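Local atomic coordinates of Abbfa_003403 (Acinetobacter baumannii, PDB entry 4ZXH), a protein that appears to act as a four-domain nonribosomal peptide synthetase, with condensation, adenylation, phosphopantetheine-bearing carrier and thioesterase domains that build and release a peptide product. Residues 844-856 with 863-877. Residues are numbered along the deposited sequence; the frame is centred on the assembly and turned at random.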
loop_
_atom_site.group_PDB
_atom_site.type_symbol
_atom_site.label_atom_id
_atom_site.label_comp_id
_atom_site.label_asym_id
_atom_site.label_seq_id
_atom_site.Cartn_x
_atom_site.Cartn_y
_atom_site.Cartn_z
ATOM N N GLY A 844 8.830 -2.122 -41.668
ATOM C CA GLY A 844 9.867 -1.193 -42.060
ATOM C C GLY A 844 10.827 -0.841 -40.943
ATOM O O GLY A 844 10.947 -1.555 -39.944
ATOM N N ARG A 845 11.521 0.274 -41.130
ATOM C CA ARG A 845 12.464 0.781 -40.155
ATOM C C ARG A 845 11.730 1.204 -38.876
ATOM O O ARG A 845 10.656 1.815 -38.940
ATOM C CB ARG A 845 13.240 1.947 -40.765
ATOM C CG ARG A 845 14.499 2.367 -40.026
ATOM C CD ARG A 845 15.319 3.255 -40.934
ATOM N NE ARG A 845 16.521 3.801 -40.317
ATOM C CZ ARG A 845 16.661 5.076 -39.968
ATOM N NH1 ARG A 845 15.669 5.943 -40.176
ATOM N NH2 ARG A 845 17.800 5.490 -39.426
ATOM N N LEU A 846 12.303 0.851 -37.725
ATOM C CA LEU A 846 11.706 1.147 -36.422
ATOM C C LEU A 846 12.705 1.769 -35.463
ATOM O O LEU A 846 13.917 1.594 -35.602
ATOM C CB LEU A 846 11.144 -0.111 -35.762
ATOM C CG LEU A 846 10.206 -1.051 -36.495
ATOM C CD1 LEU A 846 9.889 -2.233 -35.586
ATOM C CD2 LEU A 846 8.953 -0.309 -36.880
ATOM N N TYR A 847 12.184 2.482 -34.471
ATOM C CA TYR A 847 13.021 3.118 -33.473
ATOM C C TYR A 847 12.754 2.549 -32.096
ATOM O O TYR A 847 11.605 2.399 -31.677
ATOM C CB TYR A 847 12.816 4.638 -33.452
ATOM C CG TYR A 847 13.467 5.276 -32.237
ATOM C CD1 TYR A 847 14.859 5.368 -32.132
ATOM C CD2 TYR A 847 12.698 5.754 -31.183
ATOM C CE1 TYR A 847 15.460 5.933 -31.006
ATOM C CE2 TYR A 847 13.291 6.317 -30.061
ATOM C CZ TYR A 847 14.669 6.408 -29.981
ATOM O OH TYR A 847 15.237 6.968 -28.868
ATOM N N ARG A 848 13.838 2.247 -31.395
ATOM C CA ARG A 848 13.810 1.642 -30.068
ATOM C C ARG A 848 13.855 2.720 -28.969
ATOM O O ARG A 848 14.883 3.398 -28.769
ATOM C CB ARG A 848 14.988 0.680 -29.959
ATOM C CG ARG A 848 15.173 0.054 -28.635
ATOM C CD ARG A 848 16.323 -0.922 -28.649
ATOM N NE ARG A 848 16.127 -1.901 -27.590
ATOM C CZ ARG A 848 16.767 -3.056 -27.526
ATOM N NH1 ARG A 848 17.659 -3.357 -28.461
ATOM N NH2 ARG A 848 16.517 -3.897 -26.530
ATOM N N THR A 849 12.747 2.876 -28.249
ATOM C CA THR A 849 12.590 4.028 -27.365
ATOM C C THR A 849 13.139 3.886 -25.956
ATOM O O THR A 849 13.283 4.876 -25.250
ATOM C CB THR A 849 11.132 4.394 -27.206
ATOM O OG1 THR A 849 10.482 3.352 -26.474
ATOM C CG2 THR A 849 10.483 4.570 -28.560
ATOM N N GLY A 850 13.409 2.670 -25.516
ATOM C CA GLY A 850 13.920 2.488 -24.173
ATOM C C GLY A 850 12.883 2.805 -23.115
ATOM O O GLY A 850 13.206 2.822 -21.920
ATOM N N ASP A 851 11.640 3.050 -23.553
ATOM C CA ASP A 851 10.499 3.298 -22.657
ATOM C C ASP A 851 9.740 2.013 -22.287
ATOM O O ASP A 851 9.434 1.179 -23.142
ATOM C CB ASP A 851 9.520 4.302 -23.291
ATOM C CG ASP A 851 9.939 5.773 -23.082
ATOM O OD1 ASP A 851 10.764 6.049 -22.179
ATOM O OD2 ASP A 851 9.423 6.661 -23.810
ATOM N N LYS A 852 9.425 1.860 -21.008
ATOM C CA LYS A 852 8.617 0.732 -20.560
ATOM C C LYS A 852 7.140 1.068 -20.694
ATOM O O LYS A 852 6.661 2.029 -20.102
ATOM C CB LYS A 852 8.956 0.391 -19.112
ATOM C CG LYS A 852 8.464 -0.951 -18.633
ATOM C CD LYS A 852 8.854 -1.122 -17.182
ATOM C CE LYS A 852 8.905 -2.581 -16.787
ATOM N NZ LYS A 852 9.294 -2.683 -15.352
ATOM N N VAL A 853 6.422 0.278 -21.476
ATOM C CA VAL A 853 5.012 0.529 -21.773
ATOM C C VAL A 853 4.192 -0.742 -21.561
ATOM O O VAL A 853 4.679 -1.858 -21.775
ATOM C CB VAL A 853 4.852 1.055 -23.225
ATOM C CG1 VAL A 853 3.475 0.772 -23.776
ATOM C CG2 VAL A 853 5.147 2.550 -23.283
ATOM N N CYS A 854 2.957 -0.588 -21.095
ATOM C CA CYS A 854 2.083 -1.742 -20.921
ATOM C C CYS A 854 1.010 -1.792 -22.012
ATOM O O CYS A 854 0.317 -0.806 -22.274
ATOM C CB CYS A 854 1.428 -1.742 -19.530
ATOM S SG CYS A 854 0.583 -3.344 -19.103
ATOM N N LEU A 855 0.898 -2.946 -22.662
ATOM C CA LEU A 855 -0.169 -3.172 -23.621
ATOM C C LEU A 855 -1.389 -3.611 -22.838
ATOM O O LEU A 855 -1.489 -4.765 -22.424
ATOM C CB LEU A 855 0.230 -4.223 -24.656
ATOM C CG LEU A 855 -0.814 -4.660 -25.684
ATOM C CD1 LEU A 855 -1.136 -3.527 -26.652
ATOM C CD2 LEU A 855 -0.332 -5.899 -26.422
ATOM N N ARG A 856 -2.304 -2.680 -22.611
ATOM C CA ARG A 856 -3.496 -2.982 -21.841
ATOM C C ARG A 856 -4.421 -3.896 -22.635
ATOM O O ARG A 856 -4.377 -3.930 -23.872
ATOM C CB ARG A 856 -4.214 -1.692 -21.443
ATOM C CG ARG A 856 -3.383 -0.815 -20.523
ATOM C CD ARG A 856 -2.949 -1.602 -19.298
ATOM N NE ARG A 856 -2.318 -0.785 -18.260
ATOM C CZ ARG A 856 -2.051 -1.234 -17.037
ATOM N NH1 ARG A 856 -2.365 -2.483 -16.709
ATOM N NH2 ARG A 856 -1.488 -0.444 -16.139
ATOM N N HIS A 863 2.214 4.290 -19.795
ATOM C CA HIS A 863 3.642 4.541 -19.726
ATOM C C HIS A 863 4.125 4.324 -18.304
ATOM O O HIS A 863 3.434 4.676 -17.351
ATOM C CB HIS A 863 3.920 5.959 -20.182
ATOM C CG HIS A 863 5.350 6.225 -20.497
ATOM N ND1 HIS A 863 6.298 6.442 -19.521
ATOM C CD2 HIS A 863 5.993 6.347 -21.683
ATOM C CE1 HIS A 863 7.465 6.680 -20.096
ATOM N NE2 HIS A 863 7.311 6.611 -21.405
ATOM N N HIS A 864 5.299 3.722 -18.160
ATOM C CA HIS A 864 5.808 3.319 -16.852
ATOM C C HIS A 864 7.312 3.521 -16.863
ATOM O O HIS A 864 8.070 2.844 -16.148
ATOM C CB HIS A 864 5.442 1.868 -16.573
ATOM C CG HIS A 864 3.966 1.602 -16.613
ATOM N ND1 HIS A 864 3.182 1.564 -15.476
ATOM C CD2 HIS A 864 3.126 1.386 -17.656
ATOM C CE1 HIS A 864 1.929 1.316 -15.817
ATOM N NE2 HIS A 864 1.868 1.205 -17.133
ATOM N N GLY A 865 7.700 4.540 -17.624
ATOM C CA GLY A 865 8.816 4.443 -18.541
ATOM C C GLY A 865 10.228 4.305 -18.091
ATOM O O GLY A 865 10.543 4.476 -16.919
ATOM N N ARG A 866 11.052 3.955 -19.071
ATOM C CA ARG A 866 12.500 3.872 -18.956
ATOM C C ARG A 866 12.900 2.536 -18.273
ATOM O O ARG A 866 12.990 2.436 -17.056
ATOM C CB ARG A 866 13.014 5.120 -18.234
ATOM C CG ARG A 866 14.432 5.615 -18.540
ATOM C CD ARG A 866 14.975 5.463 -19.933
ATOM N NE ARG A 866 14.212 6.144 -20.969
ATOM C CZ ARG A 866 14.498 6.052 -22.269
ATOM N NH1 ARG A 866 15.540 5.321 -22.683
ATOM N NH2 ARG A 866 13.742 6.696 -23.158
ATOM N N LEU A 867 13.114 1.515 -19.106
ATOM C CA LEU A 867 13.552 0.186 -18.701
ATOM C C LEU A 867 14.778 0.177 -17.792
ATOM O O LEU A 867 14.944 -0.725 -16.972
ATOM C CB LEU A 867 13.863 -0.630 -19.948
ATOM C CG LEU A 867 12.728 -0.811 -20.958
ATOM C CD1 LEU A 867 13.301 -1.194 -22.288
ATOM C CD2 LEU A 867 11.734 -1.866 -20.521
ATOM N N ASP A 868 15.645 1.169 -17.962
ATOM C CA ASP A 868 16.890 1.251 -17.203
ATOM C C ASP A 868 16.690 1.486 -15.708
ATOM O O ASP A 868 17.600 1.226 -14.925
ATOM C CB ASP A 868 17.786 2.361 -17.765
ATOM C CG ASP A 868 18.984 1.819 -18.531
ATOM O OD1 ASP A 868 19.063 0.588 -18.739
ATOM O OD2 ASP A 868 19.853 2.626 -18.922
ATOM N N PHE A 869 15.516 1.974 -15.305
ATOM C CA PHE A 869 15.303 2.296 -13.898
ATOM C C PHE A 869 14.677 1.160 -13.096
ATOM O O PHE A 869 13.818 0.415 -13.574
ATOM C CB PHE A 869 14.494 3.591 -13.751
ATOM C CG PHE A 869 15.100 4.760 -14.496
ATOM C CD1 PHE A 869 16.466 4.777 -14.799
ATOM C CD2 PHE A 869 14.342 5.880 -14.806
ATOM C CE1 PHE A 869 17.045 5.847 -15.474
ATOM C CE2 PHE A 869 14.920 6.972 -15.464
ATOM C CZ PHE A 869 16.275 6.950 -15.804
ATOM N N GLN A 870 15.184 1.021 -11.871
ATOM C CA GLN A 870 14.868 -0.095 -10.996
ATOM C C GLN A 870 13.643 0.227 -10.184
ATOM O O GLN A 870 13.731 0.843 -9.127
ATOM C CB GLN A 870 16.038 -0.419 -10.060
ATOM N N VAL A 871 12.492 -0.176 -10.699
ATOM C CA VAL A 871 11.275 -0.150 -9.918
ATOM C C VAL A 871 11.234 -1.418 -9.064
ATOM O O VAL A 871 10.332 -1.586 -8.248
ATOM C CB VAL A 871 10.025 -0.047 -10.816
ATOM C CG1 VAL A 871 9.890 1.366 -11.368
ATOM C CG2 VAL A 871 10.093 -1.070 -11.952
ATOM N N LYS A 872 12.226 -2.295 -9.248
ATOM C CA LYS A 872 12.323 -3.551 -8.499
ATOM C C LYS A 872 12.932 -3.362 -7.105
ATOM O O LYS A 872 14.074 -2.914 -6.978
ATOM C CB LYS A 872 13.145 -4.580 -9.280
ATOM N N ILE A 873 12.157 -3.701 -6.070
ATOM C CA ILE A 873 12.607 -3.677 -4.678
ATOM C C ILE A 873 12.908 -5.102 -4.199
ATOM O O ILE A 873 13.634 -5.850 -4.857
ATOM C CB ILE A 873 11.552 -3.017 -3.757
ATOM C CG1 ILE A 873 11.063 -1.731 -4.380
ATOM C CG2 ILE A 873 12.135 -2.602 -2.392
ATOM C CD1 ILE A 873 11.969 -0.585 -4.068
ATOM N N ARG A 874 12.333 -5.490 -3.072
ATOM C CA ARG A 874 12.717 -6.726 -2.412
ATOM C C ARG A 874 12.058 -7.916 -3.121
ATOM O O ARG A 874 11.360 -8.725 -2.485
ATOM C CB ARG A 874 12.330 -6.684 -0.912
ATOM C CG ARG A 874 12.798 -5.423 -0.102
ATOM C CD ARG A 874 12.349 -5.456 1.407
ATOM N NE ARG A 874 10.938 -5.087 1.676
ATOM C CZ ARG A 874 9.972 -5.919 2.109
ATOM N NH1 ARG A 874 10.226 -7.210 2.336
ATOM N NH2 ARG A 874 8.735 -5.456 2.314
ATOM N N GLY A 875 12.260 -7.998 -4.440
ATOM C CA GLY A 875 11.741 -9.096 -5.243
ATOM C C GLY A 875 10.425 -8.860 -5.975
ATOM O O GLY A 875 9.778 -9.814 -6.442
ATOM N N PHE A 876 10.032 -7.594 -6.080
ATOM C CA PHE A 876 8.765 -7.194 -6.698
ATOM C C PHE A 876 8.884 -5.775 -7.226
ATOM O O PHE A 876 9.855 -5.093 -6.938
ATOM C CB PHE A 876 7.599 -7.283 -5.709
ATOM C CG PHE A 876 7.822 -6.513 -4.439
ATOM C CD1 PHE A 876 7.411 -5.196 -4.326
ATOM C CD2 PHE A 876 8.440 -7.116 -3.346
ATOM C CE1 PHE A 876 7.620 -4.504 -3.153
ATOM C CE2 PHE A 876 8.649 -6.428 -2.168
ATOM C CZ PHE A 876 8.246 -5.127 -2.071
ATOM N N ARG A 877 7.905 -5.322 -7.996
ATOM C CA ARG A 877 8.020 -4.003 -8.596
ATOM C C ARG A 877 6.972 -3.041 -8.028
ATOM O O ARG A 877 5.939 -3.466 -7.529
ATOM C CB ARG A 877 7.917 -4.100 -10.118
ATOM C CG ARG A 877 6.604 -4.650 -10.638
ATOM C CD ARG A 877 6.603 -4.668 -12.165
ATOM N NE ARG A 877 6.734 -3.314 -12.708
ATOM C CZ ARG A 877 5.720 -2.474 -12.904
ATOM N NH1 ARG A 877 4.476 -2.847 -12.610
ATOM N NH2 ARG A 877 5.955 -1.261 -13.396
#
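Thr849 and Arg866 meet where the adenylation domain's YRTGD motif, on strand 846-855, faces the GRxD sequence that in ANL enzymes holds the hinge to the C-terminal subdomain. Past Arg856 the chain turns back, and the short strand 861-863 pairs antiparallel with 846-855 as a hairpin before the chain leaves in a loop. Thr849 O takes a weak bond from Arg866 NH2 (2.8 Å), while its OG1 accepts from Asp851 N in an ST turn and also hydrogen-bonds to Leu812 O of the neighbouring strand 809-816. Gly850 O receives Leu867 N (3.1 Å), tilted from the carbonyl plane, and sits over one face of the Arg866 guanidinium. The bond from Arg866 CA to CB leads away from the strand, but bends at chi2 and chi3 (60°) curl the chain back. NH2 thus reaches Asp851 OD1 in a salt bridge (3.2 Å), carboxylate and guanidinium planes 72° apart. Asp851 OD2 lies in the plane of the His863 ring at its edge, 3.2 Å from NE2. In relatives the aspartate of this motif binds the ribose of the adenylate. Lys852 O accepts His864 N nearly in line with its C=O (2.9 Å). With CG anti to N (chi1 -165°), the extended Lys852 chain runs past Leu867, whose CD2 is 3.8 Å from Lys852 CB, and meets Val871 CG2 with its tip. NZ also comes 3.7 Å from Arg877 NE, a like-charge approach probably eased by the Arg877 salt bridge to Glu879. Val853 forms the non-hydrogen-bonded pair with His863, both side chains on the same sheet face. Cys854 CB packs obliquely against the His864 ring, and SG lies over one face of the Arg856 guanidinium. Thr862 OG1 bonds both Arg856 NE and His864 NE2, while Arg856 NH2 stands at the imidazole edge, 3.9 Å from His864 CE1.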